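Local coordinates for protein putative methyltransferase (Porphyromonas gingivalis, PDB 3LL7) that probably transfers a methyl group to a substrate that is not known, and carries ferredoxin-like and THUMP-like domains in its C-terminal part, at residues 115-120 against 142-147; 280-285 against 306-311; 363-368 against 376-381. One frame throughout, in Å; residues are numbered along the deposited sequence. Where two conformers were deposited one is given.

Contact 1 (115-120 against 142-147); sequences ASQGIY and GKDVNI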
loop_
_atom_site.group_PDB
_atom_site.type_symbol
_atom_site.label_atom_id
_atom_site.label_comp_id
_atom_site.label_asym_id
_atom_site.label_seq_id
_atom_site.Cartn_x
_atom_site.Cartn_y
_atom_site.Cartn_z
ATOM N N ALA A 115 -20.110 5.097 3.830
ATOM C CA ALA A 115 -21.025 5.943 3.073
ATOM C C ALA A 115 -22.357 5.233 2.854
ATOM O O ALA A 115 -22.403 4.006 2.809
ATOM C CB ALA A 115 -20.395 6.300 1.733
ATOM N N SER A 116 -23.432 6.004 2.724
ATOM C CA SER A 116 -24.762 5.436 2.468
ATOM C C SER A 116 -25.117 5.423 0.990
ATOM O O SER A 116 -25.950 4.627 0.559
ATOM C CB SER A 116 -25.846 6.196 3.243
ATOM O OG SER A 116 -25.767 7.596 2.989
ATOM N N GLN A 117 -24.524 6.333 0.224
ATOM C CA GLN A 117 -24.813 6.435 -1.203
ATOM C C GLN A 117 -23.509 6.574 -1.979
ATOM O O GLN A 117 -22.605 7.288 -1.550
ATOM C CB GLN A 117 -25.716 7.639 -1.492
ATOM C CG GLN A 117 -26.975 7.731 -0.653
ATOM C CD GLN A 117 -27.698 9.041 -0.876
ATOM O OE1 GLN A 117 -27.612 9.963 -0.062
ATOM N NE2 GLN A 117 -28.376 9.147 -2.004
ATOM N N GLY A 118 -23.416 5.896 -3.123
ATOM C CA GLY A 118 -22.219 5.983 -3.950
ATOM C C GLY A 118 -22.466 5.850 -5.437
ATOM O O GLY A 118 -23.433 5.205 -5.876
ATOM N N ILE A 119 -21.611 6.499 -6.211
ATOM C CA ILE A 119 -21.556 6.302 -7.659
ATOM C C ILE A 119 -20.185 5.732 -7.995
ATOM O O ILE A 119 -19.158 6.284 -7.609
ATOM C CB ILE A 119 -21.778 7.648 -8.435
ATOM C CG1 ILE A 119 -23.142 8.254 -8.077
ATOM C CG2 ILE A 119 -21.623 7.432 -9.954
ATOM C CD1 ILE A 119 -23.460 9.621 -8.756
ATOM N N TYR A 120 -20.184 4.615 -8.714
ATOM C CA TYR A 120 -18.977 3.951 -9.143
ATOM C C TYR A 120 -18.952 4.179 -10.641
ATOM O O TYR A 120 -19.991 4.032 -11.304
ATOM C CB TYR A 120 -19.123 2.459 -8.819
ATOM C CG TYR A 120 -18.278 1.497 -9.637
ATOM C CD1 TYR A 120 -17.219 0.823 -9.053
ATOM C CD2 TYR A 120 -18.587 1.209 -10.974
ATOM C CE1 TYR A 120 -16.441 -0.100 -9.785
ATOM C CE2 TYR A 120 -17.819 0.290 -11.715
ATOM C CZ TYR A 120 -16.736 -0.355 -11.094
ATOM O OH TYR A 120 -15.976 -1.276 -11.789
ATOM N N GLY A 142 -28.991 -1.782 3.259
ATOM C CA GLY A 142 -29.377 -0.372 3.293
ATOM C C GLY A 142 -28.438 0.576 2.571
ATOM O O GLY A 142 -28.296 1.738 2.977
ATOM N N LYS A 143 -27.784 0.088 1.519
ATOM C CA LYS A 143 -26.847 0.902 0.737
ATOM C C LYS A 143 -27.415 1.173 -0.654
ATOM O O LYS A 143 -28.053 0.305 -1.248
ATOM C CB LYS A 143 -25.484 0.206 0.590
ATOM C CG LYS A 143 -24.780 -0.189 1.876
ATOM C CD LYS A 143 -24.347 1.014 2.684
ATOM C CE LYS A 143 -23.618 0.584 3.936
ATOM N NZ LYS A 143 -23.005 1.774 4.586
ATOM N N ASP A 144 -27.130 2.365 -1.169
ATOM C CA ASP A 144 -27.663 2.879 -2.426
ATOM C C ASP A 144 -26.515 3.148 -3.413
ATOM O O ASP A 144 -25.731 4.066 -3.199
ATOM C CB ASP A 144 -28.346 4.204 -2.098
ATOM C CG ASP A 144 -29.362 4.623 -3.121
ATOM O OD1 ASP A 144 -29.163 4.375 -4.333
ATOM O OD2 ASP A 144 -30.372 5.219 -2.694
ATOM N N VAL A 145 -26.398 2.361 -4.484
ATOM C CA VAL A 145 -25.307 2.583 -5.455
ATOM C C VAL A 145 -25.745 2.722 -6.923
ATOM O O VAL A 145 -26.778 2.220 -7.321
ATOM C CB VAL A 145 -24.169 1.518 -5.352
ATOM C CG1 VAL A 145 -23.505 1.569 -3.981
ATOM C CG2 VAL A 145 -24.685 0.119 -5.664
ATOM N N ASN A 146 -24.943 3.426 -7.709
ATOM C CA ASN A 146 -25.167 3.573 -9.140
ATOM C C ASN A 146 -23.852 3.155 -9.792
ATOM O O ASN A 146 -22.791 3.717 -9.496
ATOM C CB ASN A 146 -25.525 5.028 -9.458
ATOM C CG ASN A 146 -25.990 5.238 -10.900
ATOM O OD1 ASN A 146 -26.049 4.310 -11.694
ATOM N ND2 ASN A 146 -26.321 6.491 -11.232
ATOM N N ILE A 147 -23.915 2.144 -10.650
ATOM C CA ILE A 147 -22.717 1.553 -11.212
ATOM C C ILE A 147 -22.683 1.906 -12.714
ATOM O O ILE A 147 -23.474 1.398 -13.506
ATOM C CB ILE A 147 -22.731 0.043 -10.946
ATOM C CG1 ILE A 147 -22.780 -0.219 -9.422
ATOM C CG2 ILE A 147 -21.518 -0.629 -11.560
ATOM C CD1 ILE A 147 -23.394 -1.565 -9.044
HETATM O O HOH W 1 -28.772 4.385 1.425
#
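The Y120 ring lies obliquely against the side chain of I147, with CD2 of Y120 3.5 Å from CG2 of I147. CE2 of the ring also touches this methyl. CG of Y120 stands anti to the backbone N (chi1 156°), which turns the ring, from CG on, to the I147 side. At the far end of the ring, OH is hydrogen-bonded to the carbonyl of G103. V145 shares this side of the sheet, and the three side chains pack on I135 of helix 125-138. Q117, I119, D144 and N146 point to the other face. There the side chains of Q117 and D144 lie side by side, CG of Q117 4.1 Å from CB of D144, and helix 156-162 covers Q117 and I119.

The two strands run parallel, 10° apart, and helix 125-138 connects them in a beta-alpha-beta crossover. The strand order matches the Rossmann-like sheet of class I methyltransferases; here 144-149 is at the edge and 117-122 is next to it. G118 N donates to D144 O at 3.0 Å, and Y120 N donates to N146 O at 2.9 Å. In return, D144 N and N146 N donate to S116 O and G118 O. Q117 and I119 turn their backbone bonds to strand 96-99 instead.

Ahead of the strands, NZ of K143 donates a hydrogen bond to A115 O at 2.9 Å. The donor sits above the carbonyl plane, 41° out of it. M112 O is a second acceptor for this ammonium. One water donates to S116 O at 3.0 Å and to G142 O at 3.1 Å, bridging the two backbones.

Contact 2 (280-285 against 306-311); sequences RSISIP and AFKTVA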
loop_
_atom_site.group_PDB
_atom_site.type_symbol
_atom_site.label_atom_id
_atom_site.label_comp_id
_atom_site.label_asym_id
_atom_site.label_seq_id
_atom_site.Cartn_x
_atom_site.Cartn_y
_atom_site.Cartn_z
ATOM N N ARG A 280 13.081 19.402 8.182
ATOM C CA ARG A 280 14.183 20.257 7.712
ATOM C C ARG A 280 14.787 21.140 8.805
ATOM O O ARG A 280 15.977 21.434 8.769
ATOM C CB ARG A 280 13.668 21.138 6.575
ATOM C CG ARG A 280 13.659 20.379 5.267
ATOM C CD ARG A 280 12.677 20.939 4.248
ATOM N NE ARG A 280 12.351 19.884 3.296
ATOM C CZ ARG A 280 11.676 20.057 2.168
ATOM N NH1 ARG A 280 11.253 21.266 1.816
ATOM N NH2 ARG A 280 11.441 19.012 1.384
ATOM N N SER A 281 13.939 21.532 9.758
ATOM C CA SER A 281 14.265 22.492 10.828
ATOM C C SER A 281 15.046 21.900 12.002
ATOM O O SER A 281 15.789 22.602 12.682
ATOM C CB SER A 281 12.982 23.119 11.368
ATOM O OG SER A 281 12.363 22.293 12.344
ATOM N N ILE A 282 14.846 20.612 12.247
ATOM C CA ILE A 282 15.543 19.857 13.277
ATOM C C ILE A 282 16.996 19.580 12.893
ATOM O O ILE A 282 17.307 19.387 11.711
ATOM C CB ILE A 282 14.806 18.479 13.439
ATOM C CG1 ILE A 282 13.494 18.696 14.209
ATOM C CG2 ILE A 282 15.717 17.394 14.055
ATOM C CD1 ILE A 282 12.594 17.381 14.162
ATOM N N SER A 283 17.871 19.516 13.889
ATOM C CA SER A 283 19.199 18.968 13.678
ATOM C C SER A 283 19.471 18.034 14.825
ATOM O O SER A 283 19.047 18.301 15.970
ATOM C CB SER A 283 20.267 20.068 13.637
ATOM O OG SER A 283 19.883 21.023 12.675
ATOM N N ILE A 284 20.178 16.955 14.514
ATOM C CA ILE A 284 20.480 15.921 15.484
ATOM C C ILE A 284 21.992 15.577 15.497
ATOM O O ILE A 284 22.675 15.798 14.504
ATOM C CB ILE A 284 19.577 14.662 15.241
ATOM C CG1 ILE A 284 19.857 14.055 13.854
ATOM C CG2 ILE A 284 18.088 14.976 15.457
ATOM C CD1 ILE A 284 19.210 12.694 13.586
ATOM N N PRO A 285 22.386 14.927 16.618
ATOM C CA PRO A 285 23.647 14.309 16.875
ATOM C C PRO A 285 23.723 13.101 15.980
ATOM O O PRO A 285 22.703 12.448 15.703
ATOM C CB PRO A 285 23.573 13.881 18.353
ATOM C CG PRO A 285 22.170 13.941 18.759
ATOM C CD PRO A 285 21.369 14.562 17.631
ATOM N N ALA A 306 11.051 10.825 7.241
ATOM C CA ALA A 306 11.146 11.332 8.618
ATOM C C ALA A 306 12.468 10.890 9.289
ATOM O O ALA A 306 12.462 10.460 10.442
ATOM C CB ALA A 306 9.941 10.811 9.465
ATOM N N PHE A 307 13.582 11.032 8.579
ATOM C CA PHE A 307 14.877 10.476 9.028
ATOM C C PHE A 307 15.345 11.086 10.357
ATOM O O PHE A 307 15.710 10.356 11.319
ATOM C CB PHE A 307 15.931 10.720 7.938
ATOM C CG PHE A 307 15.556 10.166 6.555
ATOM C CD1 PHE A 307 15.221 8.813 6.375
ATOM C CD2 PHE A 307 15.578 10.997 5.441
ATOM C CE1 PHE A 307 14.883 8.298 5.096
ATOM C CE2 PHE A 307 15.236 10.505 4.143
ATOM C CZ PHE A 307 14.889 9.148 3.984
ATOM N N LYS A 308 15.339 12.414 10.415
ATOM C CA LYS A 308 15.741 13.146 11.607
ATOM C C LYS A 308 14.621 13.224 12.626
ATOM O O LYS A 308 14.862 13.114 13.842
ATOM C CB LYS A 308 16.215 14.544 11.214
ATOM C CG LYS A 308 17.433 14.507 10.313
ATOM C CD LYS A 308 17.418 15.732 9.373
ATOM C CE LYS A 308 17.565 17.015 10.094
ATOM N NZ LYS A 308 17.315 18.220 9.179
ATOM N N THR A 309 13.385 13.424 12.145
ATOM C CA THR A 309 12.264 13.602 13.069
ATOM C C THR A 309 12.082 12.396 14.012
ATOM O O THR A 309 11.780 12.570 15.183
ATOM C CB THR A 309 10.968 13.896 12.298
ATOM O OG1 THR A 309 11.196 15.056 11.469
ATOM C CG2 THR A 309 9.833 14.280 13.248
ATOM N N VAL A 310 12.281 11.191 13.512
ATOM C CA VAL A 310 12.126 10.022 14.383
ATOM C C VAL A 310 13.114 10.122 15.559
ATOM O O VAL A 310 12.754 9.871 16.714
ATOM C CB VAL A 310 12.302 8.691 13.624
ATOM C CG1 VAL A 310 12.294 7.482 14.621
ATOM C CG2 VAL A 310 11.209 8.502 12.568
ATOM N N ALA A 311 14.373 10.505 15.270
ATOM C CA ALA A 311 15.391 10.559 16.342
ATOM C C ALA A 311 15.039 11.661 17.376
ATOM O O ALA A 311 15.180 11.477 18.599
ATOM C CB ALA A 311 16.781 10.820 15.715
#
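In I284, CG1 stands between the backbone N and the carbonyl carbon (chi1 62°), and an extended chi2 of 170° then sends CD1 onto the helix that carries K308 and A311. CD1 of I284 rests 3.7 Å from CB of A311. The same methyl lies 4.0 Å from CA of K308 and also touches its CG, so it rests between K308 and A311, one turn apart on helix 307-314.

CD1 of I282 approaches OG1 of T309 at 3.8 Å, and the two side chains cross at about a right angle. I282 and K308 lie alongside each other, pointing opposite ways, with CG2 of I282 4.1 Å from CB of K308. I282 is where the chain leaves helical geometry after helix 276-281. The contact therefore packs the exit from that helix against helix 307-314, part of the ferredoxin-like domain.

NZ of K308 lies 2.8 Å from O of I282, a weak hydrogen bond. The position of that oxygen is less certain in the model, so the bond is doubtful. R280 O is farther from NZ of K308, at 3.5 Å.

E279 of helix 276-281 also holds the start of helix 307-314. Its carboxylate accepts from OG1 of T309 and from the backbone N of K308. R280 turns away to a cation-pi contact with W216. I284 also packs on K318 of strand 317-320, the strand that comes next in the chain after helix 307-314.

Contact 3 (363-368 against 376-381); sequences ASISCR and ELRQRS. With EDO (1,2-ethanediol), chain C.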
loop_
_atom_site.group_PDB
_atom_site.type_symbol
_atom_site.label_atom_id
_atom_site.label_comp_id
_atom_site.label_asym_id
_atom_site.label_seq_id
_atom_site.Cartn_x
_atom_site.Cartn_y
_atom_site.Cartn_z
ATOM N N ALA A 363 22.132 -16.442 10.723
ATOM C CA ALA A 363 21.528 -15.119 10.936
ATOM C C ALA A 363 20.750 -14.607 9.744
ATOM O O ALA A 363 21.030 -14.966 8.624
ATOM C CB ALA A 363 22.609 -14.079 11.299
ATOM N N SER A 364 19.783 -13.733 10.011
ATOM C CA SER A 364 19.214 -12.867 8.991
ATOM C C SER A 364 20.252 -11.786 8.736
ATOM O O SER A 364 21.044 -11.485 9.615
ATOM C CB SER A 364 17.926 -12.207 9.520
ATOM O OG SER A 364 16.964 -13.232 9.783
ATOM N N ILE A 365 20.276 -11.246 7.521
ATOM C CA ILE A 365 21.238 -10.167 7.188
ATOM C C ILE A 365 20.496 -8.967 6.624
ATOM O O ILE A 365 19.637 -9.122 5.721
ATOM C CB ILE A 365 22.298 -10.648 6.199
ATOM C CG1 ILE A 365 23.151 -11.731 6.903
ATOM C CG2 ILE A 365 23.196 -9.443 5.683
ATOM C CD1 ILE A 365 24.065 -12.544 5.942
ATOM N N SER A 366 20.840 -7.789 7.151
ATOM C CA SER A 366 20.291 -6.530 6.653
ATOM C C SER A 366 21.439 -5.554 6.419
ATOM O O SER A 366 22.551 -5.735 6.955
ATOM C CB SER A 366 19.266 -5.951 7.661
ATOM O OG SER A 366 18.067 -6.734 7.662
ATOM N N CYS A 367 21.186 -4.551 5.583
ATOM C CA CYS A 367 22.156 -3.484 5.340
ATOM C C CYS A 367 21.465 -2.131 5.327
ATOM O O CYS A 367 20.331 -2.010 4.791
ATOM C CB CYS A 367 22.856 -3.718 4.001
ATOM S SG CYS A 367 23.964 -5.115 4.068
ATOM N N ARG A 368 22.100 -1.150 5.960
ATOM C CA ARG A 368 21.645 0.249 5.943
ATOM C C ARG A 368 22.863 1.118 5.802
ATOM O O ARG A 368 23.466 1.502 6.825
ATOM C CB ARG A 368 20.887 0.660 7.225
ATOM C CG ARG A 368 19.569 -0.089 7.476
ATOM C CD ARG A 368 18.487 0.408 6.530
ATOM N NE ARG A 368 17.277 -0.390 6.666
ATOM C CZ ARG A 368 16.294 -0.400 5.786
ATOM N NH1 ARG A 368 16.367 0.380 4.695
ATOM N NH2 ARG A 368 15.229 -1.180 6.000
ATOM N N GLU A 376 25.144 -10.359 -1.012
ATOM C CA GLU A 376 26.604 -10.393 -1.139
ATOM C C GLU A 376 27.280 -10.660 0.205
ATOM O O GLU A 376 28.207 -11.475 0.294
ATOM C CB GLU A 376 27.124 -9.061 -1.708
ATOM C CG GLU A 376 26.784 -8.929 -3.168
ATOM C CD GLU A 376 27.010 -7.531 -3.754
ATOM O OE1 GLU A 376 27.164 -6.547 -2.985
ATOM O OE2 GLU A 376 26.999 -7.428 -5.005
ATOM N N LEU A 377 26.827 -9.960 1.244
ATOM C CA LEU A 377 27.303 -10.235 2.618
ATOM C C LEU A 377 27.098 -11.709 2.989
ATOM O O LEU A 377 28.010 -12.352 3.503
ATOM C CB LEU A 377 26.594 -9.290 3.602
ATOM C CG LEU A 377 27.005 -9.143 5.069
ATOM C CD1 LEU A 377 28.512 -9.013 5.217
ATOM C CD2 LEU A 377 26.289 -7.811 5.579
ATOM N N ARG A 378 25.916 -12.255 2.697
ATOM C CA ARG A 378 25.649 -13.646 2.964
ATOM C C ARG A 378 26.594 -14.595 2.224
ATOM O O ARG A 378 27.185 -15.519 2.824
ATOM C CB ARG A 378 24.199 -14.010 2.633
ATOM C CG ARG A 378 23.950 -15.484 3.015
ATOM C CD ARG A 378 22.485 -15.885 3.041
ATOM N NE ARG A 378 21.633 -15.058 3.909
ATOM C CZ ARG A 378 21.582 -15.106 5.247
ATOM N NH1 ARG A 378 22.377 -15.912 5.965
ATOM N NH2 ARG A 378 20.716 -14.319 5.873
ATOM N N GLN A 379 26.720 -14.404 0.916
ATOM C CA GLN A 379 27.507 -15.356 0.148
ATOM C C GLN A 379 28.993 -15.302 0.446
ATOM O O GLN A 379 29.670 -16.347 0.468
ATOM C CB GLN A 379 27.234 -15.235 -1.356
ATOM C CG GLN A 379 25.805 -15.672 -1.726
ATOM C CD GLN A 379 25.588 -15.829 -3.225
ATOM O OE1 GLN A 379 26.534 -16.052 -3.983
ATOM N NE2 GLN A 379 24.318 -15.772 -3.646
ATOM N N ARG A 380 29.490 -14.099 0.683
ATOM C CA ARG A 380 30.914 -13.923 0.938
ATOM C C ARG A 380 31.310 -14.390 2.341
ATOM O O ARG A 380 32.447 -14.797 2.543
ATOM C CB ARG A 380 31.326 -12.471 0.691
ATOM C CG ARG A 380 31.117 -12.093 -0.825
ATOM C CD ARG A 380 31.318 -10.609 -1.110
ATOM N NE ARG A 380 30.733 -10.261 -2.421
ATOM C CZ ARG A 380 31.106 -9.229 -3.189
ATOM N NH1 ARG A 380 32.093 -8.416 -2.810
ATOM N NH2 ARG A 380 30.498 -9.021 -4.355
ATOM N N SER A 381 30.374 -14.345 3.284
ATOM C CA SER A 381 30.636 -14.885 4.636
ATOM C C SER A 381 30.244 -16.364 4.808
ATOM O O SER A 381 30.615 -16.981 5.809
ATOM C CB SER A 381 29.919 -14.048 5.698
ATOM O OG SER A 381 28.509 -14.110 5.530
HETATM C C1 EDO C . 20.166 -11.837 2.247
HETATM O O1 EDO C . 20.400 -13.243 2.119
HETATM C C2 EDO C . 18.988 -11.564 3.175
HETATM O O2 EDO C . 18.980 -12.441 4.312
#
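The axes of strand 364-368 and helix 376-381 approach to 9.0 Å, with their directions 129° apart. Their backbones come nearest at I365 and R378, whose CA atoms are 7.0 Å apart. I365 meets the helix with both branches. CG2 of I365 presses on CD2 of L377 at 3.5 Å, tighter than usual for two carbons. CD1 of I365 lies over the centre of the R378 guanidinium, 3.6 Å above its plane. SG of C367 adds a looser contact to CD2 of L377.

R378 bends at chi3 (-55°), which turns NE out of the extended line of the chain. The guanidinium grips one oxygen end-on: NH2 donates to A363 O at 2.8 Å and NH1 donates to the same oxygen at 3.1 Å. That oxygen lies in the guanidinium plane. NE donates to O1 of a bound 1,2-ethanediol at 2.8 Å, and NH2 donates to its O2 in a nearly straight bond (178°). The diol probably comes from the crystallisation liquor.

NH1 has a further acceptor in M383 O, just past the helix. Strand 364-368 is the outermost strand of its sheet within the chain and pairs in parallel with 389-395. Helix 374-381 joins these two strands as the helix of a beta-alpha-beta unit in the THUMP-like domain.

The three contacts follow one another along the chain, each closing before the next opens. Contact 1 lies in the Rossmann-like sheet of the putative methyltransferase domain. Contacts 2 and 3 lie on the opposite side of the chain's centre, in the C-terminal part. The centres of contacts 1 and 2 are about 44 Å apart, and those of contacts 1 and 3 about 51 Å. Contacts 2 and 3 are closer, with centres about 28 Å apart and nearest atoms about 8 Å apart, but they do not touch. Helix 307-314 leads into strand 317-320, at one edge of the seven-stranded sheet, and 364-368 forms its other edge. The diol bound by R378 is part of contact 3, whose nearest atoms are about 35 Å from contact 1.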